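Local coordinates for protein DNA polymerase III subunit beta (Caulobacter crescentus, PDB 5WCE) that probably forms a ring-shaped head-to-tail dimer around DNA, the beta sliding clamp, which tethers DNA polymerases and other proteins to it and confers processivity, at residues A[180-183]-A[188-191]; A[147-152]-A[365-370]. All blocks are in the same frame, centred on the assembly; numbering follows the deposited sequence.

Contact 1 (A[180-183]-A[188-191])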
ATOM      1  N   ARG A 180     -15.993   9.486 -28.618  1.00 23.57           N
ATOM      2  CA  ARG A 180     -15.389  10.427 -27.691  1.00 23.27           C
ATOM      3  C   ARG A 180     -15.775  10.093 -26.241  1.00 21.17           C
ATOM      4  O   ARG A 180     -16.909   9.691 -25.966  1.00 21.55           O
ATOM      5  CB  ARG A 180     -15.834  11.870 -28.037  1.00 24.00           C
ATOM      6  CG  ARG A 180     -15.270  12.953 -27.100  1.00 24.85           C
ATOM      7  CD  ARG A 180     -15.780  14.323 -27.506  1.00 26.95           C
ATOM      8  NE  ARG A 180     -15.103  14.810 -28.696  1.00 28.46           N
ATOM      9  CZ  ARG A 180     -15.308  16.020 -29.250  1.00 31.99           C
ATOM     10  NH1 ARG A 180     -16.211  16.877 -28.749  1.00 32.54           N
ATOM     11  NH2 ARG A 180     -14.612  16.379 -30.331  1.00 32.92           N
ATOM     12  N   ALA A 181     -14.830  10.241 -25.345  1.00 19.29           N
ATOM     13  CA  ALA A 181     -15.042  10.116 -23.923  1.00 18.42           C
ATOM     14  C   ALA A 181     -14.685  11.453 -23.258  1.00 18.44           C
ATOM     15  O   ALA A 181     -13.596  11.997 -23.518  1.00 18.81           O
ATOM     16  CB  ALA A 181     -14.196   8.999 -23.365  1.00 17.62           C
ATOM     17  N   VAL A 182     -15.598  11.970 -22.447  1.00 18.37           N
ATOM     18  CA  VAL A 182     -15.389  13.238 -21.707  1.00 18.72           C
ATOM     19  C   VAL A 182     -15.651  12.994 -20.215  1.00 19.35           C
ATOM     20  O   VAL A 182     -16.654  12.364 -19.839  1.00 18.90           O
ATOM     21  CB  VAL A 182     -16.285  14.377 -22.180  1.00 19.54           C
ATOM     22  CG1 VAL A 182     -16.151  15.586 -21.257  1.00 19.39           C
ATOM     23  CG2 VAL A 182     -15.936  14.780 -23.597  1.00 20.41           C
ATOM     24  N   ALA A 183     -14.707  13.429 -19.379  1.00 18.69           N
ATOM     25  CA  ALA A 183     -14.845  13.342 -17.922  1.00 19.34           C
ATOM     26  C   ALA A 183     -14.649  14.738 -17.344  1.00 20.11           C
ATOM     27  O   ALA A 183     -13.771  15.485 -17.795  1.00 20.34           O
ATOM     28  CB  ALA A 183     -13.810  12.407 -17.337  1.00 18.72           C
ATOM     29  N   ARG A 188     -12.027  20.480 -13.495  1.00 24.52           N
ATOM     30  CA  ARG A 188     -11.195  20.293 -14.658  1.00 22.42           C
ATOM     31  C   ARG A 188     -11.892  19.267 -15.570  1.00 21.51           C
ATOM     32  O   ARG A 188     -12.871  18.639 -15.143  1.00 21.17           O
ATOM     33  CB  ARG A 188      -9.810  19.815 -14.270  1.00 22.12           C
ATOM     34  CG  ARG A 188      -9.692  18.946 -12.990  1.00 22.27           C
ATOM     35  CD  ARG A 188      -9.992  17.510 -13.288  1.00 21.90           C
ATOM     36  NE  ARG A 188      -9.875  16.638 -12.112  1.00 21.47           N
ATOM     37  CZ  ARG A 188      -8.766  16.057 -11.698  1.00 20.49           C
ATOM     38  NH1 ARG A 188      -7.599  16.302 -12.295  1.00 19.45           N
ATOM     39  NH2 ARG A 188      -8.827  15.270 -10.622  1.00 20.51           N
ATOM     40  N   LEU A 189     -11.406  19.163 -16.784  1.00 19.68           N
ATOM     41  CA  LEU A 189     -12.018  18.330 -17.787  1.00 19.79           C
ATOM     42  C   LEU A 189     -10.961  17.587 -18.588  1.00 19.35           C
ATOM     43  O   LEU A 189      -9.817  18.095 -18.883  1.00 18.36           O
ATOM     44  CB  LEU A 189     -12.929  19.170 -18.672  1.00 19.96           C
ATOM     45  CG  LEU A 189     -13.683  18.458 -19.819  1.00 20.72           C
ATOM     46  CD1 LEU A 189     -15.050  19.075 -20.070  1.00 21.65           C
ATOM     47  CD2 LEU A 189     -12.844  18.458 -21.123  1.00 21.70           C
ATOM     48  N   ALA A 190     -11.348  16.402 -19.026  1.00 18.11           N
ATOM     49  CA  ALA A 190     -10.518  15.586 -19.912  1.00 18.08           C
ATOM     50  C   ALA A 190     -11.346  15.046 -21.042  1.00 18.84           C
ATOM     51  O   ALA A 190     -12.500  14.629 -20.831  1.00 19.09           O
ATOM     52  CB  ALA A 190      -9.879  14.456 -19.162  1.00 18.19           C
ATOM     53  N   LEU A 191     -10.781  15.091 -22.249  1.00 18.75           N
ATOM     54  CA  LEU A 191     -11.454  14.657 -23.446  1.00 19.50           C
ATOM     55  C   LEU A 191     -10.473  13.791 -24.246  1.00 19.95           C
ATOM     56  O   LEU A 191      -9.285  14.169 -24.419  1.00 19.41           O
ATOM     57  CB  LEU A 191     -11.934  15.871 -24.244  1.00 20.27           C
ATOM     58  CG  LEU A 191     -12.619  15.645 -25.604  1.00 21.15           C
ATOM     59  CD1 LEU A 191     -13.466  16.834 -26.008  1.00 22.21           C
ATOM     60  CD2 LEU A 191     -11.686  15.283 -26.747  1.00 22.24           C
TER
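Val182 and Leu191 face each other as a non-hydrogen-bonded pair in an antiparallel beta hairpin of the central clamp domain, and next to them Ala183 and Ala190 form the hydrogen-bonded pair. The latter exchange two nearly straight bonds, Ala183 N to Ala190 O and Ala190 N to Ala183 O, each 2.9 Å. On the Val182 face, the two methyls of Val182 divide their partners: CG1, anti to the backbone N (chi1 172°), meets Leu189 CD1 at 3.8 Å, while CG2 rests against Leu191 CG at 4.0 Å. The valine thus sits between two leucines of the opposing strand, and Tyr257 and His169 also touch it. Leu191 reaches on past Val182 to Arg180. The arginine runs extended as far as CD, which lies 3.7 Å from Leu191 CD1, and then bends at chi3 (-75°), turning the guanidinium toward the leucine. Its NH2 forms salt bridges to Glu193 and Glu173, and NH1 bonds to Tyr257 OH, so the buried cation is paired with acids while its face packs on a leucine methyl. Leu191 CD1 stands 3.5 Å above the guanidinium plane of Arg180, displaced toward the rim of the group.

Contact 2 (A[147-152]-A[365-370]); sequences IDKTRF and PVDPGV
Lys149, in the 147-152 segment of the central domain, reaches across to Val370 and Asp367 of a type I beta turn that spans Asp367 to Val370 in the C-terminal part of the chain. The packed side is apolar. The lysine bends at chi2 (-78°) and crosses the Val370 side chain at about a right angle, its CD 3.9 Å from Val370 CG1, while Ala192 also touches the lysine. Farther along, Lys149 CE comes within 3.7 Å of Asp367 OD2, but the ammonium group is held loosely: Lys149 NZ lies 4.1 Å from Asp367 OD2, too far for a salt bridge, and the link is water-mediated. One water donates to Asp367 OD2 at 2.6 Å and accepts only a weak bond from Lys149 NZ, which also makes a weak bond to Gln343 O. The second carboxylate oxygen works within the turn and with Arg145, which forms a salt bridge to OD1. Replacing Asp367 by an alanine is likely to leave Arg145 and the bridging water without their acidic partner, and the turn without its side-chain brace. That brace is an Asx turn, in which Gly369 N donates to Asp367 OD1 over 2.8 Å, on the anti side and 23° out of the carboxylate plane.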
ATOM      1  N   ILE A 147     -10.119   5.489 -21.994  1.00 20.33           N
ATOM      2  CA  ILE A 147     -10.282   5.482 -20.578  1.00 19.74           C
ATOM      3  C   ILE A 147      -9.071   6.095 -19.843  1.00 19.36           C
ATOM      4  O   ILE A 147      -9.227   6.999 -18.992  1.00 16.68           O
ATOM      5  CB  ILE A 147     -10.605   4.048 -20.039  1.00 20.86           C
ATOM      6  CG1 ILE A 147     -11.983   3.624 -20.530  1.00 21.95           C
ATOM      7  CG2 ILE A 147     -10.548   4.005 -18.533  1.00 21.51           C
ATOM      8  CD1 ILE A 147     -12.249   2.117 -20.391  1.00 22.05           C
ATOM      9  N   ASP A 148      -7.877   5.607 -20.163  1.00 19.87           N
ATOM     10  CA  ASP A 148      -6.683   6.065 -19.426  1.00 21.09           C
ATOM     11  C   ASP A 148      -6.386   7.579 -19.603  1.00 20.60           C
ATOM     12  O   ASP A 148      -5.906   8.225 -18.672  1.00 22.47           O
ATOM     13  CB  ASP A 148      -5.456   5.243 -19.777  1.00 21.33           C
ATOM     14  CG  ASP A 148      -5.493   3.799 -19.184  1.00 22.18           C
ATOM     15  OD1 ASP A 148      -6.459   3.470 -18.455  1.00 21.93           O
ATOM     16  OD2 ASP A 148      -4.570   3.013 -19.528  1.00 21.75           O
ATOM     17  N   LYS A 149      -6.700   8.120 -20.761  1.00 20.86           N
ATOM     18  CA  LYS A 149      -6.582   9.567 -21.017  1.00 21.25           C
ATOM     19  C   LYS A 149      -7.559  10.448 -20.257  1.00 20.19           C
ATOM     20  O   LYS A 149      -7.340  11.649 -20.169  1.00 18.39           O
ATOM     21  CB  LYS A 149      -6.693   9.860 -22.504  1.00 22.02           C
ATOM     22  CG  LYS A 149      -5.625   9.233 -23.387  1.00 23.89           C
ATOM     23  CD  LYS A 149      -4.309   9.993 -23.316  1.00 23.89           C
ATOM     24  CE  LYS A 149      -3.363   9.490 -24.376  1.00 24.69           C
ATOM     25  NZ  LYS A 149      -1.997  10.008 -24.112  1.00 25.95           N
ATOM     26  N   THR A 150      -8.660   9.895 -19.727  1.00 19.26           N
ATOM     27  CA  THR A 150      -9.736  10.718 -19.150  1.00 19.60           C
ATOM     28  C   THR A 150     -10.188  10.376 -17.732  1.00 19.40           C
ATOM     29  O   THR A 150     -10.748  11.215 -17.063  1.00 20.11           O
ATOM     30  CB  THR A 150     -10.992  10.647 -20.029  1.00 19.82           C
ATOM     31  OG1 THR A 150     -11.432   9.276 -20.118  1.00 18.39           O
ATOM     32  CG2 THR A 150     -10.688  11.190 -21.415  1.00 19.95           C
ATOM     33  N   ARG A 151      -9.971   9.154 -17.252  1.00 21.10           N
ATOM     34  CA  ARG A 151     -10.762   8.711 -16.086  1.00 21.73           C
ATOM     35  C   ARG A 151     -10.345   9.409 -14.784  1.00 21.35           C
ATOM     36  O   ARG A 151     -11.146   9.567 -13.886  1.00 19.83           O
ATOM     37  CB  ARG A 151     -10.700   7.196 -15.933  1.00 24.80           C
ATOM     38  CG  ARG A 151      -9.455   6.679 -15.344  1.00 27.21           C
ATOM     39  CD  ARG A 151      -9.360   5.173 -15.268  1.00 30.83           C
ATOM     40  NE  ARG A 151      -9.949   4.638 -14.083  1.00 34.08           N
ATOM     41  CZ  ARG A 151      -9.556   3.507 -13.471  1.00 34.57           C
ATOM     42  NH1 ARG A 151      -8.546   2.756 -13.936  1.00 34.12           N
ATOM     43  NH2 ARG A 151     -10.184   3.148 -12.377  1.00 35.05           N
ATOM     44  N   PHE A 152      -9.112   9.912 -14.749  1.00 21.16           N
ATOM     45  CA  PHE A 152      -8.613  10.681 -13.608  1.00 21.21           C
ATOM     46  C   PHE A 152      -9.478  11.896 -13.332  1.00 21.25           C
ATOM     47  O   PHE A 152      -9.557  12.342 -12.200  1.00 21.76           O
ATOM     48  CB  PHE A 152      -7.141  11.092 -13.833  1.00 22.52           C
ATOM     49  CG  PHE A 152      -6.976  12.241 -14.813  1.00 22.00           C
ATOM     50  CD1 PHE A 152      -6.867  12.009 -16.181  1.00 22.62           C
ATOM     51  CD2 PHE A 152      -7.013  13.563 -14.369  1.00 22.58           C
ATOM     52  CE1 PHE A 152      -6.771  13.062 -17.096  1.00 21.97           C
ATOM     53  CE2 PHE A 152      -6.908  14.618 -15.276  1.00 22.58           C
ATOM     54  CZ  PHE A 152      -6.761  14.370 -16.618  1.00 22.78           C
ATOM     55  N   PRO A 365       0.931  18.036 -28.447  1.00 21.86           N
ATOM     56  CA  PRO A 365       1.357  18.063 -29.869  1.00 23.01           C
ATOM     57  C   PRO A 365       1.532  16.692 -30.553  1.00 23.77           C
ATOM     58  O   PRO A 365       1.529  16.652 -31.786  1.00 26.67           O
ATOM     59  CB  PRO A 365       2.690  18.843 -29.838  1.00 23.23           C
ATOM     60  CG  PRO A 365       2.628  19.654 -28.565  1.00 22.20           C
ATOM     61  CD  PRO A 365       1.862  18.793 -27.588  1.00 22.04           C
ATOM     62  N   VAL A 366       1.683  15.613 -29.817  1.00 23.08           N
ATOM     63  CA  VAL A 366       1.797  14.312 -30.441  1.00 25.86           C
ATOM     64  C   VAL A 366       0.497  13.497 -30.384  1.00 24.98           C
ATOM     65  O   VAL A 366       0.500  12.367 -30.814  1.00 25.18           O
ATOM     66  CB  VAL A 366       2.967  13.475 -29.868  1.00 27.26           C
ATOM     67  CG1 VAL A 366       4.281  14.251 -29.975  1.00 29.59           C
ATOM     68  CG2 VAL A 366       2.720  13.004 -28.467  1.00 26.81           C
ATOM     69  N   ASP A 367      -0.579  14.074 -29.823  1.00 23.37           N
ATOM     70  CA  ASP A 367      -1.909  13.430 -29.839  1.00 22.60           C
ATOM     71  C   ASP A 367      -2.972  14.534 -30.004  1.00 22.07           C
ATOM     72  O   ASP A 367      -3.447  15.086 -29.016  1.00 21.05           O
ATOM     73  CB  ASP A 367      -2.125  12.568 -28.590  1.00 21.23           C
ATOM     74  CG  ASP A 367      -3.367  11.695 -28.662  1.00 20.84           C
ATOM     75  OD1 ASP A 367      -4.251  11.968 -29.480  1.00 20.47           O
ATOM     76  OD2 ASP A 367      -3.417  10.685 -27.920  1.00 20.27           O
ATOM     77  N   PRO A 368      -3.384  14.802 -31.254  1.00 24.05           N
ATOM     78  CA  PRO A 368      -4.500  15.734 -31.500  1.00 24.37           C
ATOM     79  C   PRO A 368      -5.878  15.221 -30.974  1.00 23.72           C
ATOM     80  O   PRO A 368      -6.849  15.978 -31.011  1.00 23.89           O
ATOM     81  CB  PRO A 368      -4.565  15.825 -33.038  1.00 25.38           C
ATOM     82  CG  PRO A 368      -4.026  14.568 -33.531  1.00 26.63           C
ATOM     83  CD  PRO A 368      -2.961  14.156 -32.528  1.00 25.67           C
ATOM     84  N   GLY A 369      -5.966  13.946 -30.580  1.00 22.83           N
ATOM     85  CA  GLY A 369      -7.213  13.359 -30.161  1.00 22.77           C
ATOM     86  C   GLY A 369      -7.513  13.524 -28.670  1.00 21.94           C
ATOM     87  O   GLY A 369      -8.427  12.842 -28.170  1.00 22.08           O
ATOM     88  N   VAL A 370      -6.726  14.332 -27.927  1.00 20.26           N
ATOM     89  CA  VAL A 370      -7.039  14.664 -26.544  1.00 19.53           C
ATOM     90  C   VAL A 370      -7.116  16.189 -26.339  1.00 19.51           C
ATOM     91  O   VAL A 370      -6.521  16.945 -27.133  1.00 19.75           O
ATOM     92  CB  VAL A 370      -6.061  14.041 -25.555  1.00 19.75           C
ATOM     93  CG1 VAL A 370      -6.012  12.538 -25.753  1.00 20.80           C
ATOM     94  CG2 VAL A 370      -4.648  14.608 -25.738  1.00 19.46           C
TER
HETATM   95  O   HOH W   1      -1.486   9.134 -27.117  1.00 49.46           O

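The centres of contact 1 and contact 2 are 8 Å apart, and along the chain the hairpin is nested inside the long loop closed by contact 2. They touch at several points. The 147-152 segment packs on the alanine face of the hairpin, Ala183 CB lying 3.3 Å from Thr150 O, and Arg188 NH2 packs 3.4 Å from Phe152 O. Elsewhere Leu191 O approaches Val370 CB at 3.4 Å, where strand 370-374 runs beside strand 188-195 in the sheet; a backbone bond between Leu191 and Lys371 joins these strands. Contact 1 thus belongs to one sheet running from the central into the C-terminal domain, while contact 2 brings the 147-152 segment against the turn leading into that strand.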